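Local coordinates for protein aminotransferase class I and II (Streptococcus suis 89/1591, PDB 3OP7) that probably transfers amino groups between amino acids and 2-oxo acids, using a pyridoxal phosphate cofactor held as a Schiff base on a lysine, at residues 96-101 against 243-248; 59-63 against 248-254; 280-285 against 350-354; 28-32 against 276-281; 75-79 against 206-210. All blocks are in the same frame, centred on the assembly; numbering follows the deposited sequence. Where two conformers were deposited one is given.

Overall arrangement
The earliest segment, 28-32, follows the N-terminal strand 22-23 and closes the widest loop by meeting helix 270-294 in interaction 4. Within that loop lies interaction 2, which joins 59-63 to the loop 248-254, and interaction 2 in turn encloses interactions 1 and 5. These last two cross along the chain, 75-79 pairing with 206-210 and 96-101 with 243-248 around the mixed eight-stranded sheet. Interactions 1 and 2 share R248 and a salt bridge between R245 and E63. Interaction 3 starts on helix 270-294, where interaction 4 ends, and carries it to 350-354, beside the antiparallel sheet; S30 and A351 bring the two contacts together.

Interaction 1 of 5, residues 96-101 against 243-248; sequences LVLYSL and ILRDYR
A buried apolar contact joins the last turns of helix 89-101 to the end of helix 238-244 and the turn that follows it, in the large domain beside the mixed sheet. Its centre is a knob-into-hole arrangement: the side chain of L244 sits among L96, V97, S100 and L101. The CD2 branch of L244 presses on CB of S100 at 3.4 Å, tighter than usual for two carbons, while its CD1 branch reaches V97 CG2 at 4.1 Å. Farther along the helix, L101 CD2 packs on I243 CG2 at 3.8 Å.

At the other end L96 extends outward with CG anti to its backbone nitrogen (chi1 178°), and both of its methyls rest on CG of R248, L96 CD2 at 3.5 Å. The guanidinium beyond bonds to Q86 and I62. Between these apolar groups stands the hydroxyl of S100, its OG 3.2 Å from CB of Y247. It is turned back to its own helix, where OG donates to L96 O at 2.8 Å; S100 N reaches the same oxygen from the opposite face of the carbonyl. The phenol of Y247 leads to the second subunit, where its OH bonds to N of G1. With its proton spent within helix 89-101, the serine can lie against hydrocarbon, and cohesion between the segments rests on close apolar fit.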
# COMPACT_ATOMS: atom_id res chain seq x y z
N LEU A 96 -6.63 -3.30 3.98
CA LEU A 96 -6.19 -4.30 4.97
C LEU A 96 -7.39 -4.93 5.69
O LEU A 96 -7.45 -6.16 5.88
CB LEU A 96 -5.28 -3.67 5.98
CG LEU A 96 -4.77 -4.57 7.12
CD1 LEU A 96 -3.99 -5.79 6.57
CD2 LEU A 96 -3.93 -3.72 8.11
N VAL A 97 -8.34 -4.10 6.09
CA VAL A 97 -9.54 -4.60 6.81
C VAL A 97 -10.32 -5.59 5.92
O VAL A 97 -10.59 -6.75 6.31
CB VAL A 97 -10.46 -3.48 7.29
CG1 VAL A 97 -11.83 -4.04 7.88
CG2 VAL A 97 -9.73 -2.66 8.35
N LEU A 98 -10.64 -5.15 4.71
CA LEU A 98 -11.49 -5.94 3.82
C LEU A 98 -10.79 -7.19 3.34
O LEU A 98 -11.34 -8.29 3.34
CB LEU A 98 -11.98 -5.03 2.67
CG LEU A 98 -12.85 -3.86 3.15
CD1 LEU A 98 -12.91 -2.76 2.09
CD2 LEU A 98 -14.26 -4.36 3.49
N TYR A 99 -9.54 -7.04 2.95
CA TYR A 99 -8.82 -8.17 2.43
C TYR A 99 -8.61 -9.25 3.52
O TYR A 99 -8.66 -10.46 3.24
CB TYR A 99 -7.52 -7.68 1.84
CG TYR A 99 -6.87 -8.55 0.81
CD1 TYR A 99 -7.58 -9.46 0.06
CD2 TYR A 99 -5.52 -8.47 0.59
CE1 TYR A 99 -6.96 -10.29 -0.88
CE2 TYR A 99 -4.90 -9.27 -0.36
CZ TYR A 99 -5.62 -10.17 -1.09
OH TYR A 99 -4.97 -10.98 -2.01
N SER A 100 -8.39 -8.83 4.76
CA SER A 100 -8.13 -9.74 5.87
C SER A 100 -9.40 -10.47 6.27
O SER A 100 -9.37 -11.69 6.57
CB SER A 100 -7.60 -8.95 7.09
OG SER A 100 -6.29 -8.46 6.85
N LEU A 101 -10.52 -9.75 6.31
CA LEU A 101 -11.72 -10.26 6.96
C LEU A 101 -12.78 -10.83 6.05
O LEU A 101 -13.60 -11.63 6.51
CB LEU A 101 -12.34 -9.19 7.89
CG LEU A 101 -11.41 -8.72 9.00
CD1 LEU A 101 -12.11 -7.55 9.73
CD2 LEU A 101 -11.01 -9.85 9.97
N ILE A 243 -5.93 -10.36 14.04
CA ILE A 243 -6.08 -10.95 12.71
C ILE A 243 -5.33 -10.14 11.67
O ILE A 243 -4.47 -10.67 10.93
CB ILE A 243 -7.54 -11.09 12.32
CG1 ILE A 243 -8.27 -12.10 13.21
CG2 ILE A 243 -7.66 -11.46 10.86
CD1 ILE A 243 -9.79 -12.09 13.06
N LEU A 244 -5.57 -8.84 11.69
CA LEU A 244 -5.01 -7.94 10.65
C LEU A 244 -3.49 -7.99 10.60
O LEU A 244 -2.92 -7.83 9.55
CB LEU A 244 -5.47 -6.51 10.85
CG LEU A 244 -6.97 -6.24 10.89
CD1 LEU A 244 -7.32 -4.71 10.94
CD2 LEU A 244 -7.76 -6.88 9.78
N ARG A 245 -2.85 -8.18 11.75
CA ARG A 245 -1.39 -8.11 11.83
C ARG A 245 -0.69 -9.15 10.98
O ARG A 245 0.50 -9.00 10.67
CB ARG A 245 -0.91 -8.36 13.25
CG ARG A 245 -1.16 -7.28 14.23
CD ARG A 245 -0.34 -7.63 15.45
NE ARG A 245 -0.17 -6.44 16.22
CZ ARG A 245 -0.98 -6.14 17.22
NH1 ARG A 245 -1.92 -7.01 17.56
NH2 ARG A 245 -0.83 -5.01 17.89
N ASP A 246 -1.40 -10.21 10.63
CA ASP A 246 -0.83 -11.29 9.88
C ASP A 246 -1.05 -11.20 8.37
O ASP A 246 -0.71 -12.14 7.64
CB ASP A 246 -1.37 -12.62 10.40
CG ASP A 246 -0.82 -12.99 11.80
OD1 ASP A 246 0.35 -12.60 12.16
OD2 ASP A 246 -1.57 -13.67 12.52
N TYR A 247 -1.63 -10.09 7.91
CA TYR A 247 -1.93 -9.88 6.48
C TYR A 247 -1.27 -8.64 5.87
O TYR A 247 -1.35 -8.42 4.66
CB TYR A 247 -3.43 -9.80 6.25
CG TYR A 247 -4.12 -11.08 6.58
CD1 TYR A 247 -4.25 -12.09 5.62
CD2 TYR A 247 -4.59 -11.32 7.86
CE1 TYR A 247 -4.85 -13.29 5.94
CE2 TYR A 247 -5.19 -12.49 8.19
CZ TYR A 247 -5.32 -13.48 7.24
OH TYR A 247 -5.90 -14.68 7.62
N ARG A 248 -0.56 -7.84 6.67
CA ARG A 248 0.02 -6.61 6.14
C ARG A 248 1.14 -6.84 5.09
O ARG A 248 1.37 -5.96 4.30
CB ARG A 248 0.48 -5.68 7.28
CG ARG A 248 -0.76 -5.23 8.10
CD ARG A 248 -0.47 -4.40 9.40
NE ARG A 248 0.17 -3.11 9.15
CZ ARG A 248 1.45 -2.84 9.36
NH1 ARG A 248 2.28 -3.77 9.81
NH2 ARG A 248 1.91 -1.62 9.08

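Interaction 2 of 5, residues 59-63 against 248-254; sequences YGWIE and RDYTMIC. With EDO (1,2-ethanediol), chain H.
Y59 meets C254 through the rim of its ring: SG lies in the ring plane, 3.7 Å from CD1, a sulfur-aromatic contact made at the edge. I253 comes obliquely to the same ring, its CG2 methyl 3.8 Å from Y59 CD1. Three residues on, I62 offers its backbone oxygen to R248, whose two terminal nitrogens, in the conformer described here, grip that single atom end-on. R248 NH2 approaches I62 O at 2.8 Å, nearly along the C=O axis, whereas NH1, at 2.9 Å, stands well above the carbonyl plane. A bend at chi3 (63°) turns the R248 guanidinium from its aliphatic stem, and I62 CG2 lies at its edge, 3.6 Å from NH1. The I62 amide donates to O1 of an ethanediol at 3.0 Å.

The OH of Y59 bonds to the lysine-bound pyridoxal phosphate of the second subunit. A tyrosine lent across the dimer interface to the partner's cofactor recalls the class I aminotransferases, such as aspartate aminotransferase.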
# COMPACT_ATOMS: atom_id res chain seq x y z
N TYR A 59 13.11 -1.38 7.67
CA TYR A 59 11.66 -1.47 7.74
C TYR A 59 11.06 -0.69 8.94
O TYR A 59 9.90 -0.36 8.93
CB TYR A 59 11.17 -2.92 7.69
CG TYR A 59 11.28 -3.50 6.29
CD1 TYR A 59 10.27 -3.27 5.33
CD2 TYR A 59 12.38 -4.23 5.90
CE1 TYR A 59 10.41 -3.81 4.04
CE2 TYR A 59 12.50 -4.73 4.62
CZ TYR A 59 11.46 -4.51 3.70
OH TYR A 59 11.56 -5.04 2.41
N GLY A 60 11.89 -0.38 9.93
CA GLY A 60 11.50 0.54 10.99
C GLY A 60 10.44 -0.05 11.89
O GLY A 60 10.47 -1.23 12.21
N TRP A 61 9.49 0.78 12.28
CA TRP A 61 8.38 0.37 13.12
C TRP A 61 7.31 -0.28 12.23
O TRP A 61 6.52 0.39 11.56
CB TRP A 61 7.76 1.56 13.83
CG TRP A 61 8.66 2.24 14.81
CD1 TRP A 61 9.30 3.43 14.65
CD2 TRP A 61 9.00 1.76 16.11
NE1 TRP A 61 10.01 3.74 15.79
CE2 TRP A 61 9.87 2.72 16.69
CE3 TRP A 61 8.69 0.60 16.82
CZ2 TRP A 61 10.39 2.57 17.96
CZ3 TRP A 61 9.22 0.45 18.11
CH2 TRP A 61 10.05 1.43 18.64
N ILE A 62 7.25 -1.59 12.30
CA ILE A 62 6.38 -2.35 11.43
C ILE A 62 4.95 -1.91 11.62
O ILE A 62 4.20 -1.74 10.64
CB ILE A 62 6.61 -3.89 11.65
CG1 ILE A 62 8.02 -4.29 11.22
CG2 ILE A 62 5.53 -4.71 10.96
CD1 ILE A 62 8.30 -4.21 9.68
N GLU A 63 4.54 -1.66 12.87
CA GLU A 63 3.14 -1.36 13.08
C GLU A 63 2.87 0.09 13.38
O GLU A 63 1.76 0.42 13.74
CB GLU A 63 2.62 -2.16 14.22
CG GLU A 63 2.67 -3.63 13.87
CD GLU A 63 2.08 -4.52 14.92
OE1 GLU A 63 1.82 -4.08 16.03
OE2 GLU A 63 1.91 -5.71 14.62
N ARG A 248 -0.56 -7.84 6.67
CA ARG A 248 0.02 -6.61 6.14
C ARG A 248 1.14 -6.84 5.09
O ARG A 248 1.37 -5.96 4.30
CB ARG A 248 0.48 -5.68 7.28
CG ARG A 248 -0.76 -5.23 8.10
CD ARG A 248 -0.47 -4.40 9.40
NE ARG A 248 0.17 -3.11 9.15
CZ ARG A 248 1.45 -2.84 9.36
NH1 ARG A 248 2.28 -3.77 9.81
NH2 ARG A 248 1.91 -1.62 9.08
N ASP A 249 1.80 -8.00 5.05
CA ASP A 249 2.78 -8.21 3.99
C ASP A 249 2.13 -8.48 2.63
O ASP A 249 2.82 -8.47 1.60
CB ASP A 249 3.80 -9.31 4.27
CG ASP A 249 4.74 -8.97 5.42
OD1 ASP A 249 4.52 -7.95 6.09
OD2 ASP A 249 5.68 -9.77 5.60
N TYR A 250 0.82 -8.67 2.57
CA TYR A 250 0.23 -8.79 1.24
C TYR A 250 0.10 -7.45 0.59
O TYR A 250 -0.03 -7.38 -0.64
CB TYR A 250 -1.18 -9.40 1.34
CG TYR A 250 -1.22 -10.88 1.56
CD1 TYR A 250 -0.81 -11.78 0.57
CD2 TYR A 250 -1.68 -11.42 2.75
CE1 TYR A 250 -0.90 -13.09 0.75
CE2 TYR A 250 -1.78 -12.76 2.95
CZ TYR A 250 -1.39 -13.63 1.94
OH TYR A 250 -1.39 -15.03 2.05
N THR A 251 -0.03 -6.39 1.39
CA THR A 251 -0.38 -5.08 0.87
C THR A 251 0.63 -3.96 1.06
O THR A 251 0.70 -3.05 0.23
CB THR A 251 -1.72 -4.65 1.51
OG1 THR A 251 -1.52 -4.47 2.92
CG2 THR A 251 -2.81 -5.76 1.23
N MSE A 252 1.39 -3.96 2.17
CA MSE A 252 2.23 -2.84 2.49
C MSE A 252 3.58 -3.19 3.16
O MSE A 252 4.54 -2.48 2.95
CB MSE A 252 1.47 -1.83 3.32
CG MSE A 252 1.03 -2.37 4.61
SE MSE A 252 0.08 -1.24 5.80
CE MSE A 252 -1.60 -1.64 4.88
N ILE A 253 3.60 -4.28 3.94
CA ILE A 253 4.61 -4.57 5.03
C ILE A 253 4.53 -3.54 6.17
O ILE A 253 4.28 -3.90 7.34
CB ILE A 253 6.06 -4.74 4.53
CG1 ILE A 253 6.13 -5.83 3.46
CG2 ILE A 253 6.99 -5.08 5.76
CD1 ILE A 253 7.51 -6.08 2.90
N CYS A 254 4.80 -2.29 5.82
CA CYS A 254 4.77 -1.18 6.74
C CYS A 254 4.72 0.13 5.94
O CYS A 254 4.92 0.17 4.71
CB CYS A 254 6.04 -1.21 7.63
SG CYS A 254 7.49 -1.26 6.72
C1 EDO H . 9.83 -2.90 14.85
O1 EDO H . 8.51 -3.26 14.50
C2 EDO H . 10.13 -3.42 16.26
O2 EDO H . 8.94 -3.42 17.05

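Interaction 3 of 5, residues 280-285 against 350-354; sequences ILEENL and FACEQ
The F350 ring lies against helix 270-294 with CD1 of L285 over one face, a CH-pi contact 4.3 Å from the ring centroid. At its edge, in plane, is CB of N284, and the carbonyl oxygen of L281 also approaches the rim, near CE2. Between the backbone nitrogen and the carbonyl carbon, CG of F350 occupies the crowded position (chi1 63°), which directs the ring at the helix while its own carbonyl is left to N284. L281 CD2 meets F350 CE2 at 4.0 Å, the two side chains being roughly perpendicular, and L281 CD2 also touches CB of A351.

The second flat group is the N284 amide. Its ND2 donates to F350 O at 2.9 Å, in the carbonyl plane and close to the plane of the amide itself. A weak bond of 2.8 Å also runs from N284 ND2 to C352 O. At the other end of this amide, OD1 accepts from Q354 NE2 at 3.1 Å, nearly straight at 166°. The two amide planes are turned 60° apart, and Q354 spans the distance with an extended chain from the first turn of helix 354-368. One buried asparagine thus uses both ends of its amide: the donor end holds F350 O and, weakly, C352 O, the acceptor end holds Q354, and this probably fixes which way round the amide sits beside the apolar ring.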
# COMPACT_ATOMS: atom_id res chain seq x y z
N ILE A 280 -9.80 27.47 7.48
CA ILE A 280 -9.91 27.27 6.04
C ILE A 280 -11.28 26.73 5.67
O ILE A 280 -11.97 27.29 4.81
CB ILE A 280 -8.88 26.24 5.56
CG1 ILE A 280 -7.46 26.80 5.75
CG2 ILE A 280 -9.17 25.85 4.09
CD1 ILE A 280 -6.36 25.74 5.69
N LEU A 281 -11.70 25.66 6.34
CA LEU A 281 -13.07 25.13 6.14
C LEU A 281 -14.20 26.15 6.32
O LEU A 281 -15.06 26.28 5.43
CB LEU A 281 -13.32 23.95 7.10
CG LEU A 281 -12.66 22.66 6.73
CD1 LEU A 281 -12.81 21.73 7.93
CD2 LEU A 281 -13.37 22.11 5.50
N GLU A 282 -14.23 26.87 7.43
CA GLU A 282 -15.32 27.81 7.69
C GLU A 282 -15.33 28.98 6.71
O GLU A 282 -16.36 29.32 6.17
CB GLU A 282 -15.27 28.33 9.13
CG GLU A 282 -15.38 27.21 10.18
CD GLU A 282 -15.37 27.72 11.61
OE1 GLU A 282 -14.99 28.88 11.83
OE2 GLU A 282 -15.73 26.95 12.53
N GLU A 283 -14.17 29.56 6.45
CA GLU A 283 -14.10 30.68 5.51
C GLU A 283 -14.45 30.28 4.07
O GLU A 283 -15.15 31.02 3.37
CB GLU A 283 -12.70 31.31 5.56
CG GLU A 283 -12.47 32.00 6.89
CD GLU A 283 -11.08 32.61 7.03
OE1 GLU A 283 -10.45 32.94 5.99
OE2 GLU A 283 -10.62 32.76 8.19
N ASN A 284 -13.97 29.11 3.63
CA ASN A 284 -14.25 28.65 2.27
C ASN A 284 -15.68 28.12 2.14
O ASN A 284 -16.37 28.40 1.14
CB ASN A 284 -13.23 27.62 1.80
CG ASN A 284 -11.91 28.24 1.56
OD1 ASN A 284 -11.63 29.33 2.04
ND2 ASN A 284 -11.06 27.56 0.77
N LEU A 285 -16.18 27.48 3.19
CA LEU A 285 -17.58 27.06 3.18
C LEU A 285 -18.51 28.27 3.12
O LEU A 285 -19.53 28.23 2.41
CB LEU A 285 -17.91 26.15 4.36
CG LEU A 285 -19.26 25.44 4.34
CD1 LEU A 285 -19.61 24.84 2.97
CD2 LEU A 285 -19.29 24.41 5.41
N PHE A 350 -13.89 22.27 -1.76
CA PHE A 350 -13.80 23.71 -1.56
C PHE A 350 -12.70 24.19 -0.60
O PHE A 350 -12.56 25.41 -0.42
CB PHE A 350 -15.15 24.27 -1.08
CG PHE A 350 -15.58 23.73 0.25
CD1 PHE A 350 -16.33 22.56 0.34
CD2 PHE A 350 -15.20 24.36 1.42
CE1 PHE A 350 -16.70 22.03 1.60
CE2 PHE A 350 -15.57 23.85 2.67
CZ PHE A 350 -16.34 22.69 2.75
N ALA A 351 -11.96 23.27 0.02
CA ALA A 351 -10.95 23.63 1.03
C ALA A 351 -9.56 23.73 0.40
O ALA A 351 -8.52 23.44 1.02
CB ALA A 351 -10.98 22.63 2.18
N CYS A 352 -9.56 24.15 -0.85
CA CYS A 352 -8.35 24.51 -1.58
C CYS A 352 -8.04 25.99 -1.30
O CYS A 352 -8.72 26.64 -0.48
CB CYS A 352 -8.59 24.30 -3.08
SG CYS A 352 -9.97 25.28 -3.77
N GLU A 353 -7.02 26.52 -1.99
CA GLU A 353 -6.66 27.93 -1.88
C GLU A 353 -7.89 28.76 -2.21
O GLU A 353 -8.58 28.56 -3.23
CB GLU A 353 -5.47 28.28 -2.78
N GLN A 354 -8.20 29.68 -1.31
CA GLN A 354 -9.41 30.45 -1.41
C GLN A 354 -9.54 31.17 -2.75
O GLN A 354 -10.66 31.35 -3.25
CB GLN A 354 -9.49 31.46 -0.26
CG GLN A 354 -10.83 32.06 -0.09
CD GLN A 354 -10.94 32.96 1.15
OE1 GLN A 354 -10.85 34.17 1.04
NE2 GLN A 354 -11.14 32.36 2.32

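Interaction 4 of 5, residues 28-32 against 276-281; sequences SISSL and RNRHIL. With SO4 (sulfate ion), chain C; EDO (1,2-ethanediol), chain I.
Part of the N-terminal segment, the loop 28-32 between strand 22-23 and helix 34-41, lies across helix 270-294 near the subunit interface of this fold type I aminotransferase. In R276, CG lies anti to the backbone nitrogen (chi1 176°) and the chain is extended from CG to NE. Its NH1 and NH2 each donate to S30 O at 2.9 Å, the oxygen lying in the guanidinium plane; NH1 comes nearly in line with the S30 carbonyl, while NH2 stands 47° out of its plane. NH1 also bonds to N277 OD1 at 2.8 Å on a lone pair of that oxygen, and NE has a salt bridge to E36, so several partners fix the rotation of the group. Hydrocarbon flanks its flat faces: L32 CD2 on one, 3.5 Å above the plane, and I280 CD1 on the opposite one.

I29 packs beside them, with CG2 3.8 Å from I280 CD1 and CD1 3.9 Å from L281 CD1. A sulfate, probably from the crystallisation liquor and also bonded to N58 of the second subunit, binds S31, whose N donates to sulfate O2 at 3.0 Å.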
# COMPACT_ATOMS: atom_id res chain seq x y z
N SER A 28 -9.42 17.38 -0.30
CA SER A 28 -8.61 17.53 0.88
C SER A 28 -8.61 19.00 1.34
O SER A 28 -9.37 19.84 0.81
CB SER A 28 -7.18 17.02 0.61
OG SER A 28 -6.58 16.70 1.85
N ILE A 29 -7.83 19.29 2.36
CA ILE A 29 -7.70 20.68 2.87
C ILE A 29 -6.26 21.09 2.56
O ILE A 29 -5.36 20.29 2.91
CB ILE A 29 -7.94 20.76 4.38
CG1 ILE A 29 -9.37 20.25 4.74
CG2 ILE A 29 -7.69 22.23 4.87
CD1 ILE A 29 -9.68 20.10 6.29
N SER A 30 -6.04 22.23 1.93
CA SER A 30 -4.72 22.77 1.54
C SER A 30 -3.58 22.15 2.33
O SER A 30 -3.45 22.35 3.53
CB SER A 30 -4.65 24.28 1.73
OG SER A 30 -5.63 24.92 0.92
N SER A 31 -2.75 21.38 1.63
CA SER A 31 -1.69 20.60 2.26
C SER A 31 -0.64 21.45 2.97
O SER A 31 -0.40 22.62 2.61
CB SER A 31 -0.99 19.77 1.19
OG SER A 31 -0.25 20.63 0.33
N LEU A 32 -0.02 20.86 3.97
CA LEU A 32 1.09 21.46 4.71
C LEU A 32 2.39 21.18 4.02
O LEU A 32 2.59 20.09 3.44
CB LEU A 32 1.13 20.88 6.13
CG LEU A 32 0.06 21.43 7.11
CD1 LEU A 32 -0.05 20.45 8.35
CD2 LEU A 32 0.42 22.82 7.51
N ARG A 276 -5.88 25.47 12.44
CA ARG A 276 -5.55 25.94 11.10
C ARG A 276 -6.67 25.55 10.12
O ARG A 276 -7.14 26.38 9.37
CB ARG A 276 -4.25 25.33 10.60
CG ARG A 276 -3.85 25.68 9.16
CD ARG A 276 -2.87 24.67 8.65
NE ARG A 276 -2.37 24.92 7.29
CZ ARG A 276 -2.72 24.21 6.21
NH1 ARG A 276 -3.62 23.24 6.29
NH2 ARG A 276 -2.15 24.48 5.04
N ASN A 277 -7.04 24.28 10.14
CA ASN A 277 -7.98 23.74 9.18
C ASN A 277 -9.41 24.16 9.39
O ASN A 277 -10.15 24.29 8.40
CB ASN A 277 -7.79 22.23 9.04
CG ASN A 277 -6.54 21.93 8.30
OD1 ASN A 277 -5.87 22.87 7.91
ND2 ASN A 277 -6.22 20.63 8.06
N ARG A 278 -9.79 24.43 10.64
CA ARG A 278 -11.11 25.03 10.93
C ARG A 278 -11.30 26.37 10.22
O ARG A 278 -12.34 26.63 9.64
CB ARG A 278 -11.35 25.22 12.44
CG ARG A 278 -12.67 25.99 12.75
CD ARG A 278 -13.06 26.01 14.25
NE ARG A 278 -13.32 24.67 14.75
CZ ARG A 278 -14.45 23.98 14.54
NH1 ARG A 278 -15.47 24.51 13.84
NH2 ARG A 278 -14.59 22.76 15.04
N HIS A 279 -10.29 27.24 10.28
CA HIS A 279 -10.37 28.52 9.60
C HIS A 279 -10.56 28.37 8.08
O HIS A 279 -11.38 29.05 7.47
CB HIS A 279 -9.12 29.37 9.88
CG HIS A 279 -9.01 29.84 11.30
ND1 HIS A 279 -9.92 30.71 11.88
CD2 HIS A 279 -8.06 29.62 12.24
CE1 HIS A 279 -9.55 30.98 13.12
NE2 HIS A 279 -8.42 30.34 13.36
N ILE A 280 -9.80 27.47 7.48
CA ILE A 280 -9.91 27.27 6.04
C ILE A 280 -11.28 26.73 5.67
O ILE A 280 -11.97 27.29 4.81
CB ILE A 280 -8.88 26.24 5.56
CG1 ILE A 280 -7.46 26.80 5.75
CG2 ILE A 280 -9.17 25.85 4.09
CD1 ILE A 280 -6.36 25.74 5.69
N LEU A 281 -11.70 25.66 6.34
CA LEU A 281 -13.07 25.13 6.14
C LEU A 281 -14.20 26.15 6.32
O LEU A 281 -15.06 26.28 5.43
CB LEU A 281 -13.32 23.95 7.10
CG LEU A 281 -12.66 22.66 6.73
CD1 LEU A 281 -12.81 21.73 7.93
CD2 LEU A 281 -13.37 22.11 5.50
S SO4 C . -2.66 21.49 -2.15
O1 SO4 C . -2.83 22.91 -1.92
O2 SO4 C . -3.41 20.65 -1.20
O3 SO4 C . -2.89 20.98 -3.47
O4 SO4 C . -1.24 21.39 -1.96
C1 EDO I . -11.68 21.38 16.31
O1 EDO I . -12.48 20.63 17.22
C2 EDO I . -11.21 22.66 17.00
O2 EDO I . -10.53 23.51 16.07

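Interaction 5 of 5, residues 75-79 against 206-210; sequences LYTGV and SIIEV. With EDO (1,2-ethanediol), chain K.
T77 donates its backbone N-H to OE2 of E209 at 2.8 Å, on the anti lone pair of that oxygen, which ties the loop 75-79 to a capping box at the start of the short helix 207-210. In the box the other carboxylate oxygen, OE1, accepts from S206 N at 2.9 Å, while S206 OG takes a weak bond from I208 N. With OE1 on S206 N and OE2 on T77 N, one carboxylate serves both its own helix start and the neighbouring loop. Ethanediol O2 also donates to E209 OE1, and a water lies between T77 O and I208 O.

Beside these polar groups, the Y76 ring stands with its edge to S206, Y76 CE2 being 3.4 Å from S206 OG, and its OH continues to W233. S206 OG has a further partner in E194. The side chains of I208 and Y76 cross at about a right angle, I208 CG2 lying 3.7 Å from Y76 CD2; that same methyl also meets V79, with CG2 to CG2 at 4.0 Å.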
# COMPACT_ATOMS: atom_id res chain seq x y z
N LEU A 75 -6.83 10.02 20.55
CA LEU A 75 -7.89 10.73 19.79
C LEU A 75 -9.28 10.16 20.12
O LEU A 75 -10.28 10.80 19.82
CB LEU A 75 -7.64 10.64 18.28
CG LEU A 75 -6.32 11.22 17.74
CD1 LEU A 75 -6.10 10.85 16.29
CD2 LEU A 75 -6.29 12.76 17.93
N TYR A 76 -9.33 8.99 20.73
CA TYR A 76 -10.56 8.29 21.05
C TYR A 76 -10.75 8.17 22.53
O TYR A 76 -9.79 8.35 23.30
CB TYR A 76 -10.48 6.86 20.53
CG TYR A 76 -10.23 6.75 19.06
CD1 TYR A 76 -8.93 6.72 18.56
CD2 TYR A 76 -11.28 6.69 18.16
CE1 TYR A 76 -8.68 6.60 17.19
CE2 TYR A 76 -11.04 6.59 16.78
CZ TYR A 76 -9.73 6.54 16.29
OH TYR A 76 -9.53 6.46 14.91
N THR A 77 -11.97 7.83 22.93
CA THR A 77 -12.20 7.38 24.29
C THR A 77 -12.20 5.87 24.29
O THR A 77 -12.71 5.23 23.35
CB THR A 77 -13.55 7.90 24.87
OG1 THR A 77 -14.62 7.50 24.00
CG2 THR A 77 -13.51 9.40 25.01
N GLY A 78 -11.60 5.28 25.31
CA GLY A 78 -11.64 3.83 25.50
C GLY A 78 -10.89 2.99 24.48
O GLY A 78 -11.26 1.83 24.24
N VAL A 79 -9.83 3.54 23.88
CA VAL A 79 -8.99 2.79 22.92
C VAL A 79 -7.53 2.76 23.38
O VAL A 79 -6.93 3.80 23.63
CB VAL A 79 -9.06 3.37 21.49
CG1 VAL A 79 -8.14 2.59 20.52
CG2 VAL A 79 -10.54 3.40 20.99
N SER A 206 -16.59 8.22 16.91
CA SER A 206 -16.07 7.12 16.08
C SER A 206 -16.90 5.86 16.31
O SER A 206 -17.40 5.62 17.41
CB SER A 206 -14.62 6.83 16.41
OG SER A 206 -14.15 5.69 15.69
N ILE A 207 -17.01 5.05 15.27
CA ILE A 207 -17.66 3.74 15.40
C ILE A 207 -17.12 2.94 16.55
O ILE A 207 -17.86 2.30 17.27
CB ILE A 207 -17.64 2.92 14.06
CG1 ILE A 207 -18.75 1.87 14.05
CG2 ILE A 207 -16.28 2.26 13.71
CD1 ILE A 207 -20.19 2.42 14.18
N ILE A 208 -15.81 2.98 16.74
CA ILE A 208 -15.24 2.20 17.82
C ILE A 208 -15.56 2.72 19.24
O ILE A 208 -15.40 1.98 20.21
CB ILE A 208 -13.73 2.10 17.62
CG1 ILE A 208 -13.18 0.87 18.36
CG2 ILE A 208 -13.08 3.43 17.96
CD1 ILE A 208 -11.70 0.62 18.14
N GLU A 209 -16.06 3.95 19.35
CA GLU A 209 -16.53 4.50 20.63
C GLU A 209 -17.97 4.11 20.96
O GLU A 209 -18.44 4.32 22.10
CB GLU A 209 -16.37 6.04 20.61
CG GLU A 209 -14.90 6.49 20.56
CD GLU A 209 -14.70 7.97 20.31
OE1 GLU A 209 -15.41 8.61 19.49
OE2 GLU A 209 -13.75 8.51 20.91
N VAL A 210 -18.69 3.57 19.97
CA VAL A 210 -20.05 3.12 20.19
C VAL A 210 -20.28 1.63 19.98
O VAL A 210 -21.39 1.15 20.26
CB VAL A 210 -21.07 3.93 19.34
CG1 VAL A 210 -21.15 5.40 19.81
CG2 VAL A 210 -20.78 3.86 17.87
C1 EDO K . -16.46 9.72 22.98
O1 EDO K . -17.29 8.66 23.49
C2 EDO K . -17.16 10.43 21.82
O2 EDO K . -16.27 10.92 20.80
O HOH W 1 -14.03 2.80 22.84
O HOH W 2 -16.15 4.95 24.34